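Local coordinates for trehalose-6-phosphate phosphatase (Cryptococcus neoformans, PDB 5DX9), which belongs to the HAD clan, folding around a central, mainly parallel beta-sheet with helices on its faces, and holds a bound magnesium ion, at residues K20-F25 with D205-A210; R224-P229 with L263-K268; L197-P202 with E257-E262. One frame throughout, in Å; residues are numbered along the deposited sequence.

Interaction 1 (K20-F25 with D205-A210)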
ATOM      1  N   LYS A  20      12.325  17.241   2.271  1.00 60.05           N
ATOM      2  CA  LYS A  20      11.706  16.117   2.966  1.00 56.93           C
ATOM      3  C   LYS A  20      10.994  15.197   1.981  1.00 55.44           C
ATOM      4  O   LYS A  20      10.136  15.632   1.214  1.00 51.83           O
ATOM      5  CB  LYS A  20      10.730  16.608   4.034  1.00 55.99           C
ATOM      6  CG  LYS A  20      10.429  15.565   5.095  1.00 55.64           C
ATOM      7  CD  LYS A  20      10.612  16.136   6.489  1.00 60.34           C
ATOM      8  CE  LYS A  20      10.834  15.040   7.513  1.00 58.05           C
ATOM      9  NZ  LYS A  20      12.140  14.352   7.296  1.00 62.14           N
ATOM     10  N   ARG A  21      11.345  13.916   2.016  1.00 54.63           N
ATOM     11  CA  ARG A  21      10.865  12.968   1.020  1.00 51.00           C
ATOM     12  C   ARG A  21       9.983  11.869   1.616  1.00 52.60           C
ATOM     13  O   ARG A  21      10.380  11.171   2.549  1.00 52.39           O
ATOM     14  CB  ARG A  21      12.058  12.349   0.288  1.00 51.87           C
ATOM     15  CG  ARG A  21      12.967  13.388  -0.360  1.00 53.38           C
ATOM     16  CD  ARG A  21      14.090  12.744  -1.149  1.00 53.92           C
ATOM     17  NE  ARG A  21      15.091  12.149  -0.272  1.00 58.04           N
ATOM     18  CZ  ARG A  21      16.319  12.629  -0.104  1.00 57.94           C
ATOM     19  NH1 ARG A  21      16.708  13.711  -0.766  1.00 57.53           N
ATOM     20  NH2 ARG A  21      17.160  12.020   0.722  1.00 54.91           N
ATOM     21  N   LEU A  22       8.779  11.733   1.068  1.00 51.46           N
ATOM     22  CA  LEU A  22       7.866  10.662   1.451  1.00 48.02           C
ATOM     23  C   LEU A  22       8.024   9.489   0.489  1.00 48.00           C
ATOM     24  O   LEU A  22       7.702   9.599  -0.694  1.00 45.51           O
ATOM     25  CB  LEU A  22       6.420  11.166   1.463  1.00 45.76           C
ATOM     26  CG  LEU A  22       5.365  10.295   2.148  1.00 45.46           C
ATOM     27  CD1 LEU A  22       5.761   9.994   3.586  1.00 50.09           C
ATOM     28  CD2 LEU A  22       4.004  10.974   2.100  1.00 44.53           C
ATOM     29  N   LEU A  23       8.533   8.370   0.995  1.00 46.74           N
ATOM     30  CA  LEU A  23       8.807   7.214   0.150  1.00 48.12           C
ATOM     31  C   LEU A  23       7.927   6.027   0.536  1.00 49.66           C
ATOM     32  O   LEU A  23       8.087   5.440   1.608  1.00 48.72           O
ATOM     33  CB  LEU A  23      10.285   6.827   0.232  1.00 43.95           C
ATOM     34  CG  LEU A  23      11.293   7.933  -0.093  1.00 48.88           C
ATOM     35  CD1 LEU A  23      12.729   7.402  -0.022  1.00 46.44           C
ATOM     36  CD2 LEU A  23      10.996   8.549  -1.455  1.00 42.33           C
ATOM     37  N   LEU A  24       7.006   5.670  -0.353  1.00 44.33           N
ATOM     38  CA  LEU A  24       5.999   4.661  -0.048  1.00 42.89           C
ATOM     39  C   LEU A  24       6.115   3.446  -0.958  1.00 42.86           C
ATOM     40  O   LEU A  24       5.982   3.557  -2.177  1.00 42.61           O
ATOM     41  CB  LEU A  24       4.606   5.276  -0.158  1.00 42.75           C
ATOM     42  CG  LEU A  24       4.450   6.569   0.646  1.00 43.44           C
ATOM     43  CD1 LEU A  24       3.119   7.247   0.350  1.00 42.92           C
ATOM     44  CD2 LEU A  24       4.609   6.297   2.137  1.00 44.54           C
ATOM     45  N   PHE A  25       6.362   2.286  -0.356  1.00 42.44           N
ATOM     46  CA  PHE A  25       6.544   1.049  -1.109  1.00 42.04           C
ATOM     47  C   PHE A  25       5.532  -0.030  -0.748  1.00 44.92           C
ATOM     48  O   PHE A  25       5.417  -0.422   0.417  1.00 43.67           O
ATOM     49  CB  PHE A  25       7.946   0.482  -0.885  1.00 40.24           C
ATOM     50  CG  PHE A  25       9.053   1.393  -1.325  1.00 47.33           C
ATOM     51  CD1 PHE A  25       9.566   1.312  -2.609  1.00 44.57           C
ATOM     52  CD2 PHE A  25       9.593   2.320  -0.448  1.00 43.94           C
ATOM     53  CE1 PHE A  25      10.589   2.140  -3.013  1.00 45.17           C
ATOM     54  CE2 PHE A  25      10.616   3.151  -0.845  1.00 42.63           C
ATOM     55  CZ  PHE A  25      11.116   3.064  -2.128  1.00 46.19           C
ATOM     56  N   ASP A 205       8.114  17.484  -0.127  1.00 50.99           N
ATOM     57  CA  ASP A 205       8.189  18.117  -1.441  1.00 52.43           C
ATOM     58  C   ASP A 205       8.563  17.111  -2.529  1.00 52.19           C
ATOM     59  O   ASP A 205       8.734  17.475  -3.693  1.00 53.10           O
ATOM     60  CB  ASP A 205       9.185  19.283  -1.422  1.00 53.95           C
ATOM     61  CG  ASP A 205      10.555  18.874  -0.924  1.00 56.24           C
ATOM     62  OD1 ASP A 205      10.665  17.789  -0.321  1.00 57.83           O
ATOM     63  OD2 ASP A 205      11.521  19.640  -1.130  1.00 61.25           O
ATOM     64  N   LEU A 206       8.694  15.847  -2.143  1.00 50.42           N
ATOM     65  CA  LEU A 206       8.861  14.765  -3.107  1.00 48.21           C
ATOM     66  C   LEU A 206       8.162  13.518  -2.592  1.00 48.26           C
ATOM     67  O   LEU A 206       8.470  13.035  -1.502  1.00 48.63           O
ATOM     68  CB  LEU A 206      10.337  14.466  -3.364  1.00 47.51           C
ATOM     69  CG  LEU A 206      10.610  13.381  -4.407  1.00 46.12           C
ATOM     70  CD1 LEU A 206      10.340  13.904  -5.809  1.00 46.80           C
ATOM     71  CD2 LEU A 206      12.028  12.853  -4.298  1.00 48.92           C
ATOM     72  N   ILE A 207       7.217  13.003  -3.369  1.00 47.65           N
ATOM     73  CA  ILE A 207       6.532  11.774  -2.998  1.00 44.11           C
ATOM     74  C   ILE A 207       6.777  10.675  -4.023  1.00 44.97           C
ATOM     75  O   ILE A 207       6.546  10.861  -5.218  1.00 41.35           O
ATOM     76  CB  ILE A 207       5.012  11.985  -2.848  1.00 43.71           C
ATOM     77  CG1 ILE A 207       4.715  12.941  -1.691  1.00 42.75           C
ATOM     78  CG2 ILE A 207       4.315  10.654  -2.608  1.00 45.31           C
ATOM     79  CD1 ILE A 207       3.238  13.172  -1.462  1.00 42.73           C
ATOM     80  N   PHE A 208       7.260   9.534  -3.547  1.00 40.80           N
ATOM     81  CA  PHE A 208       7.340   8.345  -4.378  1.00 42.34           C
ATOM     82  C   PHE A 208       6.416   7.273  -3.815  1.00 43.45           C
ATOM     83  O   PHE A 208       6.395   7.035  -2.608  1.00 41.81           O
ATOM     84  CB  PHE A 208       8.771   7.817  -4.468  1.00 40.89           C
ATOM     85  CG  PHE A 208       8.902   6.592  -5.325  1.00 42.81           C
ATOM     86  CD1 PHE A 208       9.084   6.704  -6.693  1.00 42.79           C
ATOM     87  CD2 PHE A 208       8.815   5.326  -4.768  1.00 44.80           C
ATOM     88  CE1 PHE A 208       9.196   5.579  -7.487  1.00 40.01           C
ATOM     89  CE2 PHE A 208       8.923   4.196  -5.556  1.00 44.78           C
ATOM     90  CZ  PHE A 208       9.112   4.325  -6.919  1.00 44.44           C
ATOM     91  N   CYS A 209       5.647   6.642  -4.697  1.00 40.66           N
ATOM     92  CA  CYS A 209       4.717   5.588  -4.305  1.00 41.25           C
ATOM     93  C   CYS A 209       4.656   4.529  -5.394  1.00 40.47           C
ATOM     94  O   CYS A 209       4.406   4.843  -6.556  1.00 42.57           O
ATOM     95  CB  CYS A 209       3.321   6.162  -4.040  1.00 42.90           C
ATOM     96  SG  CYS A 209       2.061   4.955  -3.501  1.00 45.05           S
ATOM     97  N   ALA A 210       4.891   3.276  -5.018  1.00 39.22           N
ATOM     98  CA  ALA A 210       4.871   2.177  -5.976  1.00 39.47           C
ATOM     99  C   ALA A 210       3.972   1.029  -5.515  1.00 42.47           C
ATOM    100  O   ALA A 210       3.876   0.743  -4.319  1.00 37.19           O
ATOM    101  CB  ALA A 210       6.277   1.676  -6.224  1.00 34.09           C
TER
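Leu22 and Leu24 bond through their backbone N and O to Leu206, Phe208 and Ala210, joining strands 21-25 and 206-210, neighbours running parallel at the centre of the Rossmann-like HAD core sheet. The strands bond in the staggered pattern of parallel sheet. Leu22 N reaches Leu206 O at 2.9 Å and Leu22 O accepts Phe208 N; Leu24 then repeats this with Phe208 O and Ala210 N, its N lying 2.7 Å from Phe208 O. Before the regular pairing, Lys20 O receives Asp205 N. A chi1 of 54° puts Asp205 CG between the backbone N and the carbonyl carbon, and OD1 accepts Lys20 N on its syn side at 3.1 Å, 33° out of the carboxylate plane. Its other oxygen, OD2, accepts Asn19 N.

Branched and aromatic side chains suit a sheet covered by helices on both faces. On one face, Leu22 CB meets Ile207 CG1 at 4.0 Å, and helix 190-200 packs on both residues and on Leu24. On the other, Leu23 CD2 touches Phe208 CB at 3.8 Å, and Arg21 lays its CD against Leu206 CD2; farther out, the guanidinium forms a salt bridge with Asp57 and a cation-pi contact with Tyr15. The chain carries on from Phe25 to Asn26 and Asp28, and from Ala210 to Asp212, the three magnesium ligands. Phe298 meets both Phe25 and Phe208 edge-to-face. Those two side chains cross at about a right angle and their rings meet obliquely, planes at 45°, with Phe25 CE1 3.7 Å from Phe208 CE2.

Interaction 2 (R224-P229 with L263-K268)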
ATOM      1  N   ARG A 224      -3.479  11.955  -6.358  1.00 43.21           N
ATOM      2  CA  ARG A 224      -3.997  12.869  -7.368  1.00 45.25           C
ATOM      3  C   ARG A 224      -5.041  13.825  -6.802  1.00 49.26           C
ATOM      4  O   ARG A 224      -5.004  15.024  -7.077  1.00 50.06           O
ATOM      5  CB  ARG A 224      -4.595  12.083  -8.533  1.00 45.11           C
ATOM      6  CG  ARG A 224      -3.553  11.437  -9.436  1.00 47.40           C
ATOM      7  CD  ARG A 224      -4.157  10.299 -10.240  1.00 47.72           C
ATOM      8  NE  ARG A 224      -5.346  10.724 -10.971  1.00 51.62           N
ATOM      9  CZ  ARG A 224      -5.357  11.021 -12.265  1.00 53.22           C
ATOM     10  NH1 ARG A 224      -4.240  10.935 -12.977  1.00 48.34           N
ATOM     11  NH2 ARG A 224      -6.484  11.400 -12.846  1.00 54.91           N
ATOM     12  N   THR A 225      -5.963  13.294  -6.004  1.00 46.64           N
ATOM     13  CA  THR A 225      -7.121  14.063  -5.561  1.00 47.75           C
ATOM     14  C   THR A 225      -6.808  15.087  -4.469  1.00 47.54           C
ATOM     15  O   THR A 225      -7.702  15.800  -4.016  1.00 48.60           O
ATOM     16  CB  THR A 225      -8.245  13.138  -5.049  1.00 47.21           C
ATOM     17  OG1 THR A 225      -7.747  12.313  -3.990  1.00 41.36           O
ATOM     18  CG2 THR A 225      -8.768  12.258  -6.179  1.00 48.80           C
ATOM     19  N   ILE A 226      -5.550  15.166  -4.043  1.00 47.57           N
ATOM     20  CA  ILE A 226      -5.147  16.257  -3.159  1.00 52.16           C
ATOM     21  C   ILE A 226      -5.107  17.558  -3.954  1.00 52.26           C
ATOM     22  O   ILE A 226      -5.203  18.651  -3.393  1.00 49.90           O
ATOM     23  CB  ILE A 226      -3.775  16.018  -2.512  1.00 47.79           C
ATOM     24  CG1 ILE A 226      -2.727  15.696  -3.579  1.00 48.86           C
ATOM     25  CG2 ILE A 226      -3.866  14.917  -1.478  1.00 52.12           C
ATOM     26  CD1 ILE A 226      -1.312  15.652  -3.046  1.00 48.71           C
ATOM     27  N   PHE A 227      -4.963  17.420  -5.267  1.00 55.88           N
ATOM     28  CA  PHE A 227      -4.972  18.558  -6.178  1.00 54.07           C
ATOM     29  C   PHE A 227      -6.331  18.670  -6.844  1.00 54.77           C
ATOM     30  O   PHE A 227      -6.995  17.659  -7.071  1.00 57.45           O
ATOM     31  CB  PHE A 227      -3.878  18.407  -7.233  1.00 51.87           C
ATOM     32  CG  PHE A 227      -2.521  18.132  -6.662  1.00 52.15           C
ATOM     33  CD1 PHE A 227      -1.976  18.971  -5.706  1.00 51.78           C
ATOM     34  CD2 PHE A 227      -1.797  17.023  -7.067  1.00 50.61           C
ATOM     35  CE1 PHE A 227      -0.728  18.720  -5.173  1.00 49.05           C
ATOM     36  CE2 PHE A 227      -0.548  16.765  -6.539  1.00 52.20           C
ATOM     37  CZ  PHE A 227      -0.012  17.616  -5.589  1.00 50.93           C
ATOM     38  N   PRO A 228      -6.757  19.903  -7.152  1.00 60.64           N
ATOM     39  CA  PRO A 228      -8.010  20.109  -7.883  1.00 58.21           C
ATOM     40  C   PRO A 228      -7.990  19.379  -9.222  1.00 59.29           C
ATOM     41  O   PRO A 228      -6.921  19.225  -9.812  1.00 59.48           O
ATOM     42  CB  PRO A 228      -8.060  21.627  -8.078  1.00 62.90           C
ATOM     43  CG  PRO A 228      -7.209  22.175  -6.980  1.00 61.12           C
ATOM     44  CD  PRO A 228      -6.108  21.176  -6.799  1.00 59.35           C
ATOM     45  N   PRO A 229      -9.165  18.929  -9.689  1.00 57.49           N
ATOM     46  CA  PRO A 229      -9.363  18.135 -10.908  1.00 62.08           C
ATOM     47  C   PRO A 229      -8.617  18.649 -12.139  1.00 65.92           C
ATOM     48  O   PRO A 229      -8.333  17.862 -13.042  1.00 73.20           O
ATOM     49  CB  PRO A 229     -10.873  18.223 -11.125  1.00 58.51           C
ATOM     50  CG  PRO A 229     -11.423  18.326  -9.751  1.00 58.53           C
ATOM     51  CD  PRO A 229     -10.431  19.147  -8.968  1.00 56.41           C
ATOM     52  N   LEU A 263      -0.195  21.856   2.278  1.00 59.46           N
ATOM     53  CA  LEU A 263       0.785  20.904   1.767  1.00 59.66           C
ATOM     54  C   LEU A 263       1.847  21.600   0.924  1.00 55.48           C
ATOM     55  O   LEU A 263       1.552  22.523   0.170  1.00 56.55           O
ATOM     56  CB  LEU A 263       0.098  19.812   0.943  1.00 54.44           C
ATOM     57  CG  LEU A 263      -0.923  18.949   1.683  1.00 55.83           C
ATOM     58  CD1 LEU A 263      -1.445  17.840   0.776  1.00 55.83           C
ATOM     59  CD2 LEU A 263      -0.311  18.372   2.951  1.00 51.52           C
ATOM     60  N   THR A 264       3.087  21.143   1.058  1.00 53.67           N
ATOM     61  CA  THR A 264       4.189  21.679   0.273  1.00 52.70           C
ATOM     62  C   THR A 264       4.245  21.010  -1.095  1.00 54.09           C
ATOM     63  O   THR A 264       4.664  21.617  -2.081  1.00 51.91           O
ATOM     64  CB  THR A 264       5.536  21.481   0.992  1.00 53.80           C
ATOM     65  OG1 THR A 264       5.513  22.169   2.249  1.00 54.55           O
ATOM     66  CG2 THR A 264       6.687  22.005   0.139  1.00 49.44           C
ATOM     67  N   ILE A 265       3.810  19.756  -1.143  1.00 51.03           N
ATOM     68  CA  ILE A 265       3.909  18.949  -2.355  1.00 50.47           C
ATOM     69  C   ILE A 265       3.129  19.543  -3.526  1.00 45.98           C
ATOM     70  O   ILE A 265       2.018  20.039  -3.355  1.00 49.04           O
ATOM     71  CB  ILE A 265       3.408  17.510  -2.108  1.00 45.89           C
ATOM     72  CG1 ILE A 265       3.739  16.620  -3.301  1.00 43.45           C
ATOM     73  CG2 ILE A 265       1.914  17.502  -1.818  1.00 46.30           C
ATOM     74  CD1 ILE A 265       5.222  16.469  -3.544  1.00 45.95           C
ATOM     75  N   ARG A 266       3.737  19.501  -4.708  1.00 46.75           N
ATOM     76  CA  ARG A 266       3.058  19.841  -5.955  1.00 50.34           C
ATOM     77  C   ARG A 266       3.158  18.657  -6.916  1.00 46.41           C
ATOM     78  O   ARG A 266       4.074  17.840  -6.803  1.00 45.83           O
ATOM     79  CB  ARG A 266       3.655  21.106  -6.584  1.00 48.97           C
ATOM     80  CG  ARG A 266       3.302  22.391  -5.852  1.00 50.83           C
ATOM     81  CD  ARG A 266       1.797  22.565  -5.757  1.00 53.25           C
ATOM     82  NE  ARG A 266       1.415  23.760  -5.007  1.00 55.97           N
ATOM     83  CZ  ARG A 266       1.406  23.841  -3.680  1.00 59.41           C
ATOM     84  NH1 ARG A 266       1.770  22.798  -2.942  1.00 57.86           N
ATOM     85  NH2 ARG A 266       1.039  24.969  -3.087  1.00 59.68           N
ATOM     86  N   SER A 267       2.219  18.579  -7.858  1.00 46.37           N
ATOM     87  CA  SER A 267       2.063  17.409  -8.725  1.00 47.53           C
ATOM     88  C   SER A 267       3.368  16.973  -9.380  1.00 47.67           C
ATOM     89  O   SER A 267       3.621  15.780  -9.556  1.00 47.49           O
ATOM     90  CB  SER A 267       1.017  17.687  -9.807  1.00 48.99           C
ATOM     91  OG  SER A 267       1.582  18.410 -10.885  1.00 52.50           O
ATOM     92  N   LYS A 268       4.196  17.948  -9.729  1.00 43.73           N
ATOM     93  CA  LYS A 268       5.471  17.682 -10.375  1.00 45.18           C
ATOM     94  C   LYS A 268       6.405  16.921  -9.434  1.00 45.84           C
ATOM     95  O   LYS A 268       7.342  16.254  -9.875  1.00 44.65           O
ATOM     96  CB  LYS A 268       6.108  18.999 -10.827  1.00 52.33           C
ATOM     97  CG  LYS A 268       6.955  18.911 -12.080  1.00 51.78           C
ATOM     98  CD  LYS A 268       7.329  20.309 -12.549  1.00 52.13           C
ATOM     99  CE  LYS A 268       8.374  20.281 -13.647  1.00 48.53           C
ATOM    100  NZ  LYS A 268       8.839  21.657 -13.984  1.00 50.84           N
TER
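Ile226 and Phe227, just past the end of helix 217-225, push their side chains against the loop formed by residues 263-268. The chain is still coiled here: Phe227 N bonds back to Arg224 O at 3.0 Å, an i to i-3 bond, as in a 3-10 turn. In Ile226, CG1 lies between the backbone N and the carbonyl carbon (chi1 53°), and CD1 extends from it to meet Ile265 CG2 at 3.9 Å, the two side chains crossing at about a right angle. The same methyl has a looser neighbour in Leu263 CD1, at 4.4 Å. Isoleucine suits this point because its longer branch serves twice: while CD1 packs on Ile265, Ile226 CG1 sits 3.6 Å above the plane of the Phe227 ring, over its centre.

In the core sheet, strands 206-211 and 270-275 lie side by side and parallel, and the crossover between them carries helix 217-225 and a small two-stranded sheet. The contact thus joins the exit of that helix to the loop leading into strand 270-275. Phe227 meets this loop mainly with its outer ring atoms. Ile265 O lies in the ring plane, at the edge, 3.5 Å from CE1, where the slightly positive aromatic hydrogens suit a carbonyl oxygen. CZ approaches Ser267 N to 3.3 Å, obliquely to the ring, and CE2 packs on Ser267 CB at 3.7 Å. The short Ser267 side chain is consistent with the ring coming this near the backbone. Arg266 folds back over its own loop, its NH1 bonding to Leu263 O and, at 2.8 Å, to Ile265 O from above the carbonyl plane.

Interaction 3 (L197-P202 with E257-E262)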
ATOM      1  N   LEU A 197      -0.459   9.957   6.040  1.00 47.71           N
ATOM      2  CA  LEU A 197       0.964  10.272   5.985  1.00 50.45           C
ATOM      3  C   LEU A 197       1.226  11.662   5.408  1.00 50.77           C
ATOM      4  O   LEU A 197       2.126  12.365   5.866  1.00 53.49           O
ATOM      5  CB  LEU A 197       1.714   9.221   5.165  1.00 50.03           C
ATOM      6  CG  LEU A 197       1.680   7.803   5.734  1.00 49.23           C
ATOM      7  CD1 LEU A 197       2.755   6.947   5.092  1.00 47.86           C
ATOM      8  CD2 LEU A 197       1.839   7.837   7.241  1.00 50.69           C
HETATM    9  N   MSE A 198       0.453  12.058   4.401  1.00 49.59           N
HETATM   10  CA  MSE A 198       0.596  13.397   3.837  1.00 51.57           C
HETATM   11  C   MSE A 198       0.187  14.463   4.852  1.00 51.29           C
HETATM   12  O   MSE A 198       0.848  15.494   4.975  1.00 51.69           O
HETATM   13  CB  MSE A 198      -0.223  13.540   2.548  1.00 46.85           C
HETATM   14  CG  MSE A 198       0.455  12.941   1.320  1.00 51.03           C
HETATM   15 SE   MSE A 198      -0.554  13.152  -0.348  1.00 56.74          SE
HETATM   16  CE  MSE A 198      -2.200  12.228   0.156  1.00 48.68           C
ATOM     17  N   TYR A 199      -0.895  14.208   5.582  1.00 49.96           N
ATOM     18  CA  TYR A 199      -1.347  15.142   6.606  1.00 52.79           C
ATOM     19  C   TYR A 199      -0.299  15.292   7.701  1.00 53.91           C
ATOM     20  O   TYR A 199      -0.081  16.386   8.217  1.00 55.39           O
ATOM     21  CB  TYR A 199      -2.678  14.692   7.212  1.00 52.21           C
ATOM     22  CG  TYR A 199      -3.181  15.619   8.297  1.00 53.72           C
ATOM     23  CD1 TYR A 199      -3.971  16.716   7.987  1.00 53.89           C
ATOM     24  CD2 TYR A 199      -2.854  15.404   9.630  1.00 53.69           C
ATOM     25  CE1 TYR A 199      -4.427  17.571   8.971  1.00 55.55           C
ATOM     26  CE2 TYR A 199      -3.307  16.255  10.623  1.00 56.45           C
ATOM     27  CZ  TYR A 199      -4.092  17.337  10.287  1.00 56.56           C
ATOM     28  OH  TYR A 199      -4.549  18.189  11.266  1.00 57.68           O
ATOM     29  N   GLU A 200       0.352  14.185   8.048  1.00 54.31           N
ATOM     30  CA  GLU A 200       1.382  14.192   9.080  1.00 53.86           C
ATOM     31  C   GLU A 200       2.625  14.957   8.647  1.00 55.25           C
ATOM     32  O   GLU A 200       3.333  15.520   9.480  1.00 55.65           O
ATOM     33  CB  GLU A 200       1.783  12.766   9.453  1.00 55.97           C
ATOM     34  CG  GLU A 200       0.741  11.970  10.206  1.00 52.71           C
ATOM     35  CD  GLU A 200       1.242  10.581  10.560  1.00 60.18           C
ATOM     36  OE1 GLU A 200       0.418   9.722  10.937  1.00 61.85           O
ATOM     37  OE2 GLU A 200       2.468  10.352  10.455  1.00 63.54           O
ATOM     38  N   ASN A 201       2.893  14.965   7.345  1.00 55.04           N
ATOM     39  CA  ASN A 201       4.136  15.529   6.830  1.00 52.58           C
ATOM     40  C   ASN A 201       3.907  16.565   5.742  1.00 53.49           C
ATOM     41  O   ASN A 201       4.216  16.327   4.573  1.00 55.89           O
ATOM     42  CB  ASN A 201       5.033  14.415   6.302  1.00 52.85           C
ATOM     43  CG  ASN A 201       5.318  13.359   7.346  1.00 52.63           C
ATOM     44  OD1 ASN A 201       4.538  12.422   7.526  1.00 52.93           O
ATOM     45  ND2 ASN A 201       6.435  13.506   8.049  1.00 48.12           N
ATOM     46  N   PRO A 202       3.370  17.728   6.131  1.00 55.40           N
ATOM     47  CA  PRO A 202       3.003  18.819   5.222  1.00 53.32           C
ATOM     48  C   PRO A 202       4.211  19.469   4.561  1.00 52.57           C
ATOM     49  O   PRO A 202       4.043  20.301   3.671  1.00 53.95           O
ATOM     50  CB  PRO A 202       2.292  19.823   6.140  1.00 55.31           C
ATOM     51  CG  PRO A 202       1.975  19.070   7.391  1.00 55.70           C
ATOM     52  CD  PRO A 202       3.051  18.049   7.531  1.00 56.26           C
ATOM     53  N   GLU A 257      -9.705  19.634  17.514  1.00 76.84           N
ATOM     54  CA  GLU A 257      -8.579  20.548  17.661  1.00 78.66           C
ATOM     55  C   GLU A 257      -7.669  20.532  16.435  1.00 75.67           C
ATOM     56  O   GLU A 257      -6.928  21.484  16.196  1.00 73.79           O
ATOM     57  CB  GLU A 257      -7.772  20.200  18.916  1.00 83.39           C
ATOM     58  CG  GLU A 257      -6.902  21.339  19.434  1.00 87.96           C
ATOM     59  CD  GLU A 257      -5.437  20.954  19.573  1.00 93.10           C
ATOM     60  OE1 GLU A 257      -4.711  21.637  20.328  1.00 92.15           O
ATOM     61  OE2 GLU A 257      -5.011  19.973  18.924  1.00 88.97           O
ATOM     62  N   LEU A 258      -7.730  19.452  15.660  1.00 74.54           N
ATOM     63  CA  LEU A 258      -6.871  19.300  14.488  1.00 68.26           C
ATOM     64  C   LEU A 258      -7.198  20.325  13.409  1.00 68.17           C
ATOM     65  O   LEU A 258      -8.341  20.420  12.959  1.00 68.98           O
ATOM     66  CB  LEU A 258      -6.983  17.886  13.915  1.00 69.06           C
ATOM     67  CG  LEU A 258      -6.082  16.822  14.546  1.00 67.15           C
ATOM     68  CD1 LEU A 258      -6.306  16.744  16.042  1.00 74.48           C
ATOM     69  CD2 LEU A 258      -6.304  15.465  13.900  1.00 66.43           C
ATOM     70  N   PRO A 259      -6.185  21.097  12.992  1.00 65.86           N
ATOM     71  CA  PRO A 259      -6.319  22.140  11.974  1.00 62.28           C
ATOM     72  C   PRO A 259      -6.159  21.606  10.556  1.00 62.92           C
ATOM     73  O   PRO A 259      -5.652  20.500  10.362  1.00 60.73           O
ATOM     74  CB  PRO A 259      -5.175  23.091  12.314  1.00 64.22           C
ATOM     75  CG  PRO A 259      -4.107  22.177  12.819  1.00 62.99           C
ATOM     76  CD  PRO A 259      -4.823  21.060  13.554  1.00 66.95           C
ATOM     77  N   ASP A 260      -6.599  22.391   9.577  1.00 63.59           N
ATOM     78  CA  ASP A 260      -6.294  22.108   8.183  1.00 60.06           C
ATOM     79  C   ASP A 260      -4.829  22.436   7.948  1.00 59.38           C
ATOM     80  O   ASP A 260      -4.289  23.351   8.568  1.00 61.67           O
ATOM     81  CB  ASP A 260      -7.187  22.921   7.245  1.00 57.39           C
ATOM     82  CG  ASP A 260      -8.646  22.530   7.343  1.00 57.88           C
ATOM     83  OD1 ASP A 260      -9.013  21.838   8.314  1.00 60.82           O
ATOM     84  OD2 ASP A 260      -9.428  22.919   6.452  1.00 60.77           O
ATOM     85  N   VAL A 261      -4.180  21.694   7.060  1.00 56.17           N
ATOM     86  CA  VAL A 261      -2.768  21.932   6.800  1.00 57.48           C
ATOM     87  C   VAL A 261      -2.520  22.355   5.356  1.00 58.69           C
ATOM     88  O   VAL A 261      -3.249  21.958   4.445  1.00 57.65           O
ATOM     89  CB  VAL A 261      -1.922  20.684   7.110  1.00 57.00           C
ATOM     90  CG1 VAL A 261      -2.014  19.686   5.971  1.00 57.11           C
ATOM     91  CG2 VAL A 261      -0.479  21.075   7.347  1.00 59.15           C
ATOM     92  N   GLU A 262      -1.497  23.178   5.155  1.00 58.49           N
ATOM     93  CA  GLU A 262      -1.051  23.527   3.813  1.00 58.97           C
ATOM     94  C   GLU A 262       0.049  22.576   3.368  1.00 59.23           C
ATOM     95  O   GLU A 262       1.100  22.493   4.005  1.00 61.25           O
ATOM     96  CB  GLU A 262      -0.549  24.969   3.756  1.00 63.19           C
ATOM     97  CG  GLU A 262      -1.589  25.975   3.308  1.00 65.53           C
ATOM     98  CD  GLU A 262      -0.988  27.338   3.022  1.00 73.57           C
ATOM     99  OE1 GLU A 262      -1.677  28.353   3.258  1.00 75.80           O
ATOM    100  OE2 GLU A 262       0.173  27.390   2.557  1.00 70.24           O
TER
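The Tyr199 ring has the carbonyl oxygen of Pro259 at its edge, near the ring plane, while Val261 comes to it obliquely, its CG1 4.1 Å from Tyr199 CD1. With CG anti to the backbone N (chi1 179°), the ring leaves the helix toward residues 257-262, and its hydroxyl donates to Pro259 O over 2.7 Å. The hydroxyl lies in the carbonyl plane, with a C=O...O angle of 151°. Tyrosine fits the place because the ring spans the distance from the helix to the loop and brings a donor to a backbone acceptor that has no proton of its own to offer. Around the hydroxyl, carbon atoms close in: Leu258 CB at 3.6 Å and Pro259 CD at 3.7 Å.

Pro202, two residues beyond the helix end, turns its ring toward the start of strand 261-263. Its CB lies 3.6 Å from Glu262 O, and its ring also adjoins Val261, although the modelled spacing there is too short to be trusted. Proline cannot continue the hydrogen bonding of the helix through its nitrogen, which suits a residue in the connection that follows.

Strand 261-263 pairs antiparallel with strand 238-240, whose Met240 touches both Tyr199 and Val261. Helix 190-200 lies between this small sheet and the main one, since its Leu197 and Met198 (modelled as selenomethionine) touch strand 21-25.

Overall arrangement
Interaction 1 is core: two central strands held by regular backbone bonds, with buried apolar side chains on both faces. Interaction 2 is only partly buried, has no hydrogen bond across it and relies on apolar and aromatic packing; interaction 3 is a surface contact with a single side-chain-to-carbonyl bond. Helix 190-200 belongs to interaction 3, and its Leu197 CD1 packs 3.5 Å from Leu24 CD2 of interaction 1. The segments 257-262 and 263-268 are consecutive, so interactions 2 and 3 share one run of chain, further tied by a probable hydrogen bond from Thr264 OG1 to Pro202 O. Ile265 links interactions 1 and 2, its CG1 lying 3.9 Å from Ile207 CD1.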